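Local structure of probable leucine/isoleucine/valine-binding protein (Rhodopirellula baltica, 4KV7) at residues A[109-114]-A[327-332]; A[314-319]-A[334-339]; A[90-95]-A[99-104]. The protein probably binds a small amino-acid-like ligand, perhaps a branched-chain one such as leucine, in the manner of the periplasmic binding proteins of ABC transporters. The protein carries 1 engineered substitution. All coordinates share one frame; numbering follows the deposited sequence.

Contact 1. Residues A[109-114]-A[327-332]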
loop_
_atom_site.group_PDB
_atom_site.type_symbol
_atom_site.label_atom_id
_atom_site.label_comp_id
_atom_site.label_asym_id
_atom_site.label_seq_id
_atom_site.Cartn_x
_atom_site.Cartn_y
_atom_site.Cartn_z
ATOM N N LYS A 109 2.735 -23.029 -3.344
ATOM C CA LYS A 109 1.781 -22.706 -4.408
ATOM C C LYS A 109 0.554 -21.962 -3.874
ATOM O O LYS A 109 -0.577 -22.211 -4.290
ATOM C CB LYS A 109 1.395 -23.968 -5.192
ATOM C CG LYS A 109 2.598 -24.636 -5.828
ATOM C CD LYS A 109 2.195 -25.787 -6.729
ATOM C CE LYS A 109 3.423 -26.480 -7.311
ATOM N NZ LYS A 109 4.175 -25.603 -8.251
ATOM N N THR A 110 0.801 -21.049 -2.945
ATOM C CA THR A 110 -0.259 -20.282 -2.307
ATOM C C THR A 110 -0.319 -18.892 -2.928
ATOM O O THR A 110 0.673 -18.167 -2.895
ATOM C CB THR A 110 0.021 -20.111 -0.799
ATOM O OG1 THR A 110 0.192 -21.393 -0.180
ATOM C CG2 THR A 110 -1.117 -19.371 -0.112
ATOM N N PRO A 111 -1.480 -18.495 -3.481
ATOM C CA PRO A 111 -1.591 -17.135 -4.029
ATOM C C PRO A 111 -1.258 -16.084 -2.977
ATOM O O PRO A 111 -1.673 -16.194 -1.820
ATOM C CB PRO A 111 -3.061 -17.045 -4.447
ATOM C CG PRO A 111 -3.453 -18.460 -4.732
ATOM C CD PRO A 111 -2.691 -19.298 -3.734
ATOM N N PHE A 112 -0.493 -15.078 -3.395
ATOM C CA PHE A 112 -0.033 -13.997 -2.541
ATOM C C PHE A 112 -0.654 -12.741 -3.166
ATOM O O PHE A 112 -0.115 -12.171 -4.125
ATOM C CB PHE A 112 1.500 -13.956 -2.550
ATOM C CG PHE A 112 2.102 -13.048 -1.512
ATOM C CD1 PHE A 112 2.298 -13.484 -0.209
ATOM C CD2 PHE A 112 2.488 -11.760 -1.839
ATOM C CE1 PHE A 112 2.857 -12.648 0.742
ATOM C CE2 PHE A 112 3.055 -10.923 -0.884
ATOM C CZ PHE A 112 3.239 -11.373 0.399
ATOM N N PHE A 113 -1.823 -12.350 -2.659
ATOM C CA PHE A 113 -2.705 -11.428 -3.367
ATOM C C PHE A 113 -2.908 -10.110 -2.633
ATOM O O PHE A 113 -3.203 -10.091 -1.435
ATOM C CB PHE A 113 -4.077 -12.076 -3.623
ATOM C CG PHE A 113 -5.069 -11.129 -4.239
ATOM C CD1 PHE A 113 -4.837 -10.616 -5.502
ATOM C CD2 PHE A 113 -6.207 -10.720 -3.554
ATOM C CE1 PHE A 113 -5.710 -9.715 -6.075
ATOM C CE2 PHE A 113 -7.090 -9.826 -4.125
ATOM C CZ PHE A 113 -6.844 -9.317 -5.384
ATOM N N GLY A 114 -2.733 -9.006 -3.356
ATOM C CA GLY A 114 -3.069 -7.691 -2.836
ATOM C C GLY A 114 -2.163 -7.166 -1.745
ATOM O O GLY A 114 -2.604 -6.408 -0.880
ATOM N N SER A 327 -5.144 -23.489 -6.128
ATOM C CA SER A 327 -5.024 -23.488 -7.578
ATOM C C SER A 327 -6.229 -22.839 -8.260
ATOM O O SER A 327 -6.069 -22.074 -9.209
ATOM C CB SER A 327 -4.797 -24.905 -8.107
ATOM O OG SER A 327 -5.904 -25.741 -7.825
ATOM N N SER A 328 -7.436 -23.122 -7.778
ATOM C CA SER A 328 -8.597 -22.520 -8.433
ATOM C C SER A 328 -8.721 -21.023 -8.121
ATOM O O SER A 328 -9.262 -20.265 -8.917
ATOM C CB SER A 328 -9.892 -23.285 -8.138
ATOM O OG SER A 328 -10.274 -23.161 -6.782
ATOM N N ILE A 329 -8.198 -20.586 -6.979
ATOM C CA ILE A 329 -8.190 -19.157 -6.688
ATOM C C ILE A 329 -7.189 -18.417 -7.577
ATOM O O ILE A 329 -7.505 -17.364 -8.121
ATOM C CB ILE A 329 -7.949 -18.873 -5.201
ATOM C CG1 ILE A 329 -9.210 -19.242 -4.412
ATOM C CG2 ILE A 329 -7.568 -17.402 -4.974
ATOM C CD1 ILE A 329 -9.047 -19.175 -2.920
ATOM N N ALA A 330 -6.002 -18.989 -7.749
ATOM C CA ALA A 330 -5.008 -18.399 -8.636
ATOM C C ALA A 330 -5.591 -18.264 -10.047
ATOM O O ALA A 330 -5.470 -17.216 -10.682
ATOM C CB ALA A 330 -3.744 -19.244 -8.647
ATOM N N ALA A 331 -6.247 -19.317 -10.523
ATOM C CA ALA A 331 -6.852 -19.299 -11.850
ATOM C C ALA A 331 -7.981 -18.274 -11.929
ATOM O O ALA A 331 -8.101 -17.552 -12.917
ATOM C CB ALA A 331 -7.355 -20.687 -12.231
ATOM N N ALA A 332 -8.806 -18.199 -10.890
ATOM C CA ALA A 332 -9.946 -17.288 -10.908
ATOM C C ALA A 332 -9.509 -15.824 -10.929
ATOM O O ALA A 332 -10.150 -14.985 -11.561
ATOM C CB ALA A 332 -10.858 -17.551 -9.727
#

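Contact 2. Residues A[314-319]-A[334-339]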
loop_
_atom_site.group_PDB
_atom_site.type_symbol
_atom_site.label_atom_id
_atom_site.label_comp_id
_atom_site.label_asym_id
_atom_site.label_seq_id
_atom_site.Cartn_x
_atom_site.Cartn_y
_atom_site.Cartn_z
ATOM N N VAL A 314 -13.314 -11.705 -3.367
ATOM C CA VAL A 314 -14.660 -12.269 -3.353
ATOM C C VAL A 314 -15.210 -12.435 -4.767
ATOM O O VAL A 314 -15.790 -13.472 -5.089
ATOM C CB VAL A 314 -15.606 -11.426 -2.460
ATOM C CG1 VAL A 314 -17.062 -11.812 -2.682
ATOM C CG2 VAL A 314 -15.213 -11.569 -0.983
ATOM N N LYS A 315 -15.017 -11.428 -5.613
ATOM C CA LYS A 315 -15.420 -11.532 -7.010
ATOM C C LYS A 315 -14.782 -12.752 -7.682
ATOM O O LYS A 315 -15.463 -13.526 -8.361
ATOM C CB LYS A 315 -15.059 -10.246 -7.762
ATOM C CG LYS A 315 -15.497 -10.220 -9.226
ATOM C CD LYS A 315 -15.227 -8.850 -9.848
ATOM C CE LYS A 315 -15.660 -8.767 -11.302
ATOM N NZ LYS A 315 -17.146 -8.676 -11.421
ATOM N N ALA A 316 -13.484 -12.947 -7.476
ATOM C CA ALA A 316 -12.812 -14.114 -8.039
ATOM C C ALA A 316 -13.388 -15.415 -7.483
ATOM O O ALA A 316 -13.668 -16.348 -8.233
ATOM C CB ALA A 316 -11.305 -14.043 -7.793
ATOM N N VAL A 317 -13.567 -15.486 -6.169
ATOM C CA VAL A 317 -14.092 -16.708 -5.563
ATOM C C VAL A 317 -15.497 -17.040 -6.082
ATOM O O VAL A 317 -15.803 -18.204 -6.355
ATOM C CB VAL A 317 -14.063 -16.636 -4.021
ATOM C CG1 VAL A 317 -14.777 -17.831 -3.410
ATOM C CG2 VAL A 317 -12.621 -16.563 -3.529
ATOM N N THR A 318 -16.329 -16.016 -6.269
ATOM C CA THR A 318 -17.697 -16.201 -6.763
ATOM C C THR A 318 -17.723 -16.888 -8.128
ATOM O O THR A 318 -18.658 -17.628 -8.454
ATOM C CB THR A 318 -18.440 -14.843 -6.866
ATOM O OG1 THR A 318 -18.525 -14.243 -5.569
ATOM C CG2 THR A 318 -19.846 -15.017 -7.416
ATOM N N SER A 319 -16.683 -16.652 -8.920
ATOM C CA SER A 319 -16.619 -17.173 -10.279
ATOM C C SER A 319 -16.227 -18.640 -10.352
ATOM O O SER A 319 -16.369 -19.267 -11.397
ATOM C CB SER A 319 -15.630 -16.358 -11.114
ATOM O OG SER A 319 -14.290 -16.696 -10.804
ATOM N N GLU A 334 -6.775 -14.731 -12.334
ATOM C CA GLU A 334 -6.313 -14.492 -13.698
ATOM C C GLU A 334 -7.462 -14.441 -14.704
ATOM O O GLU A 334 -7.349 -13.802 -15.753
ATOM C CB GLU A 334 -5.273 -15.539 -14.098
ATOM C CG GLU A 334 -3.999 -15.417 -13.275
ATOM C CD GLU A 334 -2.915 -16.396 -13.674
ATOM O OE1 GLU A 334 -3.213 -17.368 -14.396
ATOM O OE2 GLU A 334 -1.757 -16.185 -13.255
ATOM N N GLN A 335 -8.568 -15.102 -14.380
ATOM C CA GLN A 335 -9.733 -15.139 -15.254
ATOM C C GLN A 335 -10.563 -13.858 -15.161
ATOM O O GLN A 335 -11.473 -13.653 -15.961
ATOM C CB GLN A 335 -10.596 -16.356 -14.905
ATOM C CG GLN A 335 -11.686 -16.689 -15.907
ATOM N N LEU A 336 -10.254 -12.990 -14.200
ATOM C CA LEU A 336 -11.002 -11.738 -14.062
ATOM C C LEU A 336 -10.944 -10.886 -15.338
ATOM O O LEU A 336 -11.918 -10.203 -15.683
ATOM C CB LEU A 336 -10.512 -10.927 -12.858
ATOM C CG LEU A 336 -10.919 -11.446 -11.479
ATOM C CD1 LEU A 336 -10.095 -10.758 -10.400
ATOM C CD2 LEU A 336 -12.399 -11.219 -11.243
ATOM N N GLY A 337 -9.820 -10.946 -16.051
ATOM C CA GLY A 337 -9.677 -10.192 -17.288
ATOM C C GLY A 337 -9.803 -8.698 -17.059
ATOM O O GLY A 337 -9.312 -8.169 -16.063
ATOM N N GLN A 338 -10.438 -8.006 -18.000
ATOM C CA GLN A 338 -10.761 -6.603 -17.791
ATOM C C GLN A 338 -12.095 -6.517 -17.071
ATOM O O GLN A 338 -13.101 -7.052 -17.542
ATOM C CB GLN A 338 -10.800 -5.820 -19.104
ATOM C CG GLN A 338 -11.007 -4.332 -18.869
ATOM C CD GLN A 338 -10.961 -3.523 -20.142
ATOM O OE1 GLN A 338 -9.972 -3.551 -20.877
ATOM N NE2 GLN A 338 -12.035 -2.794 -20.415
ATOM N N PHE A 339 -12.106 -5.860 -15.922
ATOM C CA PHE A 339 -13.310 -5.827 -15.103
ATOM C C PHE A 339 -13.495 -4.477 -14.429
ATOM O O PHE A 339 -12.575 -3.662 -14.353
ATOM C CB PHE A 339 -13.333 -6.981 -14.086
ATOM C CG PHE A 339 -12.255 -6.909 -13.034
ATOM C CD1 PHE A 339 -10.947 -7.275 -13.330
ATOM C CD2 PHE A 339 -12.560 -6.518 -11.739
ATOM C CE1 PHE A 339 -9.963 -7.225 -12.367
ATOM C CE2 PHE A 339 -11.579 -6.467 -10.770
ATOM C CZ PHE A 339 -10.278 -6.820 -11.080
#

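Contact 3. Residues A[90-95]-A[99-104]. With FMT (formic acid), chain B.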
loop_
_atom_site.group_PDB
_atom_site.type_symbol
_atom_site.label_atom_id
_atom_site.label_comp_id
_atom_site.label_asym_id
_atom_site.label_seq_id
_atom_site.Cartn_x
_atom_site.Cartn_y
_atom_site.Cartn_z
ATOM N N VAL A 90 -3.267 -12.719 1.903
ATOM C CA VAL A 90 -3.867 -11.513 1.343
ATOM C C VAL A 90 -3.507 -10.262 2.130
ATOM O O VAL A 90 -3.579 -10.223 3.363
ATOM C CB VAL A 90 -5.411 -11.636 1.237
ATOM C CG1 VAL A 90 -5.790 -12.872 0.444
ATOM C CG2 VAL A 90 -6.064 -11.682 2.610
ATOM N N GLY A 91 -3.093 -9.231 1.403
ATOM C CA GLY A 91 -2.921 -7.916 1.984
ATOM C C GLY A 91 -1.742 -7.660 2.904
ATOM O O GLY A 91 -1.742 -6.645 3.592
ATOM N N ASN A 92 -0.744 -8.545 2.923
ATOM C CA ASN A 92 0.396 -8.354 3.826
ATOM C C ASN A 92 1.050 -6.995 3.606
ATOM O O ASN A 92 1.280 -6.597 2.465
ATOM C CB ASN A 92 1.494 -9.377 3.558
ATOM C CG ASN A 92 1.175 -10.768 4.061
ATOM O OD1 ASN A 92 0.044 -11.098 4.457
ATOM N ND2 ASN A 92 2.200 -11.614 4.038
ATOM N N VAL A 93 1.391 -6.300 4.675
ATOM C CA VAL A 93 2.108 -5.032 4.579
ATOM C C VAL A 93 3.614 -5.218 4.398
ATOM O O VAL A 93 4.259 -5.904 5.193
ATOM C CB VAL A 93 1.855 -4.194 5.861
ATOM C CG1 VAL A 93 2.869 -3.068 6.021
ATOM C CG2 VAL A 93 0.443 -3.649 5.850
ATOM N N GLY A 94 4.167 -4.588 3.362
ATOM C CA GLY A 94 5.587 -4.288 3.328
ATOM C C GLY A 94 6.443 -4.996 2.301
ATOM O O GLY A 94 6.127 -6.088 1.829
ATOM N N THR A 95 7.560 -4.353 1.977
ATOM C CA THR A 95 8.511 -4.857 0.994
ATOM C C THR A 95 9.536 -5.851 1.559
ATOM O O THR A 95 9.619 -6.973 1.061
ATOM C CB THR A 95 9.189 -3.684 0.249
ATOM O OG1 THR A 95 8.188 -2.938 -0.463
ATOM C CG2 THR A 95 10.258 -4.178 -0.706
ATOM N N ILE A 99 9.477 -9.815 0.625
ATOM C CA ILE A 99 10.625 -10.492 0.046
ATOM C C ILE A 99 10.930 -11.798 0.802
ATOM O O ILE A 99 11.317 -12.806 0.201
ATOM C CB ILE A 99 11.816 -9.527 -0.069
ATOM C CG1 ILE A 99 11.542 -8.532 -1.205
ATOM C CG2 ILE A 99 13.111 -10.285 -0.300
ATOM C CD1 ILE A 99 12.461 -7.331 -1.220
ATOM N N THR A 100 10.719 -11.788 2.115
ATOM C CA THR A 100 10.794 -13.000 2.928
ATOM C C THR A 100 9.597 -13.942 2.703
ATOM O O THR A 100 9.750 -15.171 2.659
ATOM C CB THR A 100 10.899 -12.614 4.413
ATOM O OG1 THR A 100 12.123 -11.892 4.619
ATOM C CG2 THR A 100 10.853 -13.839 5.321
ATOM N N ALA A 101 8.407 -13.369 2.559
ATOM C CA ALA A 101 7.190 -14.158 2.482
ATOM C C ALA A 101 7.010 -14.883 1.157
ATOM O O ALA A 101 6.526 -16.017 1.118
ATOM C CB ALA A 101 6.002 -13.272 2.736
ATOM N N ILE A 102 7.361 -14.215 0.065
ATOM C CA ILE A 102 7.062 -14.721 -1.267
ATOM C C ILE A 102 7.627 -16.113 -1.587
ATOM O O ILE A 102 6.901 -16.946 -2.130
ATOM C CB ILE A 102 7.393 -13.671 -2.348
ATOM C CG1 ILE A 102 6.341 -12.559 -2.293
ATOM C CG2 ILE A 102 7.422 -14.300 -3.730
ATOM C CD1 ILE A 102 6.719 -11.304 -3.058
ATOM N N PRO A 103 8.901 -16.396 -1.237
ATOM C CA PRO A 103 9.386 -17.752 -1.530
ATOM C C PRO A 103 8.579 -18.842 -0.825
ATOM O O PRO A 103 8.463 -19.951 -1.342
ATOM C CB PRO A 103 10.823 -17.730 -1.007
ATOM C CG PRO A 103 11.225 -16.290 -1.095
ATOM C CD PRO A 103 9.991 -15.513 -0.773
ATOM N N ILE A 104 8.031 -18.529 0.344
ATOM C CA ILE A 104 7.231 -19.494 1.086
ATOM C C ILE A 104 5.882 -19.701 0.393
ATOM O O ILE A 104 5.417 -20.831 0.249
ATOM C CB ILE A 104 7.072 -19.062 2.557
ATOM C CG1 ILE A 104 8.454 -18.965 3.213
ATOM C CG2 ILE A 104 6.192 -20.049 3.308
ATOM C CD1 ILE A 104 8.477 -18.248 4.553
HETATM C C FMT B . 7.143 -0.979 2.117
HETATM O O1 FMT B . 6.823 -1.247 0.951
HETATM O O2 FMT B . 7.776 -1.725 2.876
#

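Contact 1. Residues A[109-114]-A[327-332]
The ring pucker of Pro111 and the chi1 of Ile329 bring the proline onto Ile329 and Ala330. The proline ring is puckered with CG exo, and CG is the atom that reaches the helix; in Ile329 a chi1 of -73° tucks CG1 beside the residue's own backbone N and leaves the CG2 methyl facing the proline. Pro111 CG lies 4.3 Å from Ile329 CG2 and 4.0 Å from Ala330 CB. The two methyls are themselves 5.6 Å apart, Ile329 CG2 to Ala330 CB, so the proline corner fits into the notch between them. At its bottom the helix backbone comes near as well, with Ala330 N 4.0 Å from Pro111 CG.

Pro111 stands immediately before strand 112-113, the middle strand of a short parallel sheet, and its backbone is already hydrogen-bonded to Val89 of the neighbouring strand. Along this strand Phe112 turns to helix 95-107, while Phe113 turns to the other face, onto Val309 and Ile312 of helix 301-319 and onto Leu333, which places helix 326-335 against that face of the sheet in this alpha/beta lobe of the periplasmic binding protein fold. The proline lies on the same side as Phe113, and Arg326 touches it too; Ile329 also packs on Leu87, in the loop before strand 89-90.

No hydrogen bond crosses between 109-114 and 327-332. The side-chain meetings are carbon on carbon, at ordinary van der Waals spacing, so the segment leading into strand 112-113 and helix 326-335 are held here by shape and burial of apolar surface rather than by directional bonds.

Contact 2. Residues A[314-319]-A[334-339]
The aliphatic chain of Lys315 reaches across Leu336 and past Phe339, and its conformation decides what it can touch. CG stands opposite the backbone N (chi1 -177°), and the next two torsions are also extended, so the methylenes run outward in a nearly straight line. Leu336 CD2 meets this line at its inner part, 3.8 Å from Lys315 CG and 3.9 Å from Lys315 CD, the two side chains crossing at a slant. Farther out the lysine slides past Phe339 in the opposite sense: Lys315 CE is 3.9 Å from Phe339 CD2 and comes obliquely to the ring. A bend at chi4 of 74° then leaves NZ farther from the ring than CE, so hydrocarbon rather than charge makes this contact.

Leu336 divides its two methyls. While CD2 takes the lysine, CD1 faces the CB of Ala316 at 4.4 Å. Phe339 carries its ring between its own backbone N and carbonyl carbon, which sets CB and CD2 beside Lys315 CE, and Gly337 O lies in the ring plane at its edge.

On the helix, two hydroxyls bend back onto the backbone. Thr318 OG1 gives to Val314 O from above the carbonyl plane, and Ser319 OG to Ala316 O at 2.7 Å, from a position tilted 16° off the plane of the Ala316 carbonyl; each of these oxygens also accepts a backbone N-H, from Thr318 and Ser319 respectively. Ala316 rests on Ala332 and Leu333 of helix 326-335 as well.

Gly337, with positive phi, is the first to leave helical backbone angles, after which Gly337 and Phe339 pair antiparallel with Leu349 and Leu347. The chain leaving helix 326-335 thus packs, through Leu336 and Phe339, on helix 301-319, part of a helix layer in an alpha/beta lobe of the periplasmic binding protein fold.

Contact 3. Residues A[90-95]-A[99-104]
Thr95 and Ile99 are joined one helical turn apart by Ile99 N to Thr95 O, 2.9 Å long with an N-H...O angle of 156°. Their side chains lie alongside each other and point the same way, Thr95 CG2 meeting Ile99 CD1 at 3.9 Å, while Ile99 CG1 comes within 3.4 Å of Thr95 O.

On its polar side Thr95 holds a formic acid molecule, probably present as formate and probably left from the crystallisation liquor, by both of its oxygens. The backbone N of Thr95 reaches O2 of the ligand at 2.8 Å with an angle of 163°, and Thr95 OG1 is hydrogen-bonded to ligand O1 at 2.6 Å. A chi1 of -62° keeps OG1 beside its own backbone N, which allows one residue to grip the ligand twice. Tyr68 and Tyr138 add their hydroxyls to the same ligand, and Thr95 OG1 is further hydrogen-bonded to Thr117 OG1. The site lies at the N terminus of helix 95-107, whose dipole would probably favour a carboxylate, if the group is ionised, and an amino-acid carboxylate could well occupy a comparable place in the cleft between the lobes of a type I periplasmic binding protein.

Gly94 occupies the N-cap position with backbone angles that suit glycine, bringing the chain into the helix just where Thr95 N meets the ligand. Deeper in, Asn92 ND2 packs on Ala101 CB at 4.3 Å, while Asn92 OD1 takes the N-H of Ser23. From helix 167-183, Ser167 touches both Thr95 and Ile99.

From the N terminus, contact 3 comes first and is the most local: 90-95 leaves strand 89-90 and runs into helix 95-107, where 99-104 closes only a turn-sized loop. Contact 1 opens just before strand 112-113; it closes some two hundred residues later at helix 326-335, after the chain has laid down the first five strands of the seven-stranded sheet and returned. Contact 2 opens at 314-319 inside that long loop and closes at 334-339 beyond it, so contacts 1 and 2 cross, sharing helix 326-335 and touching through Ala332. Contact 3 meets contact 1 where Phe112 packs on Asn92 and Ala101. Contact 1 ties the early sheet to helix 326-335, and contact 2 ties that helix's end to helix 301-319.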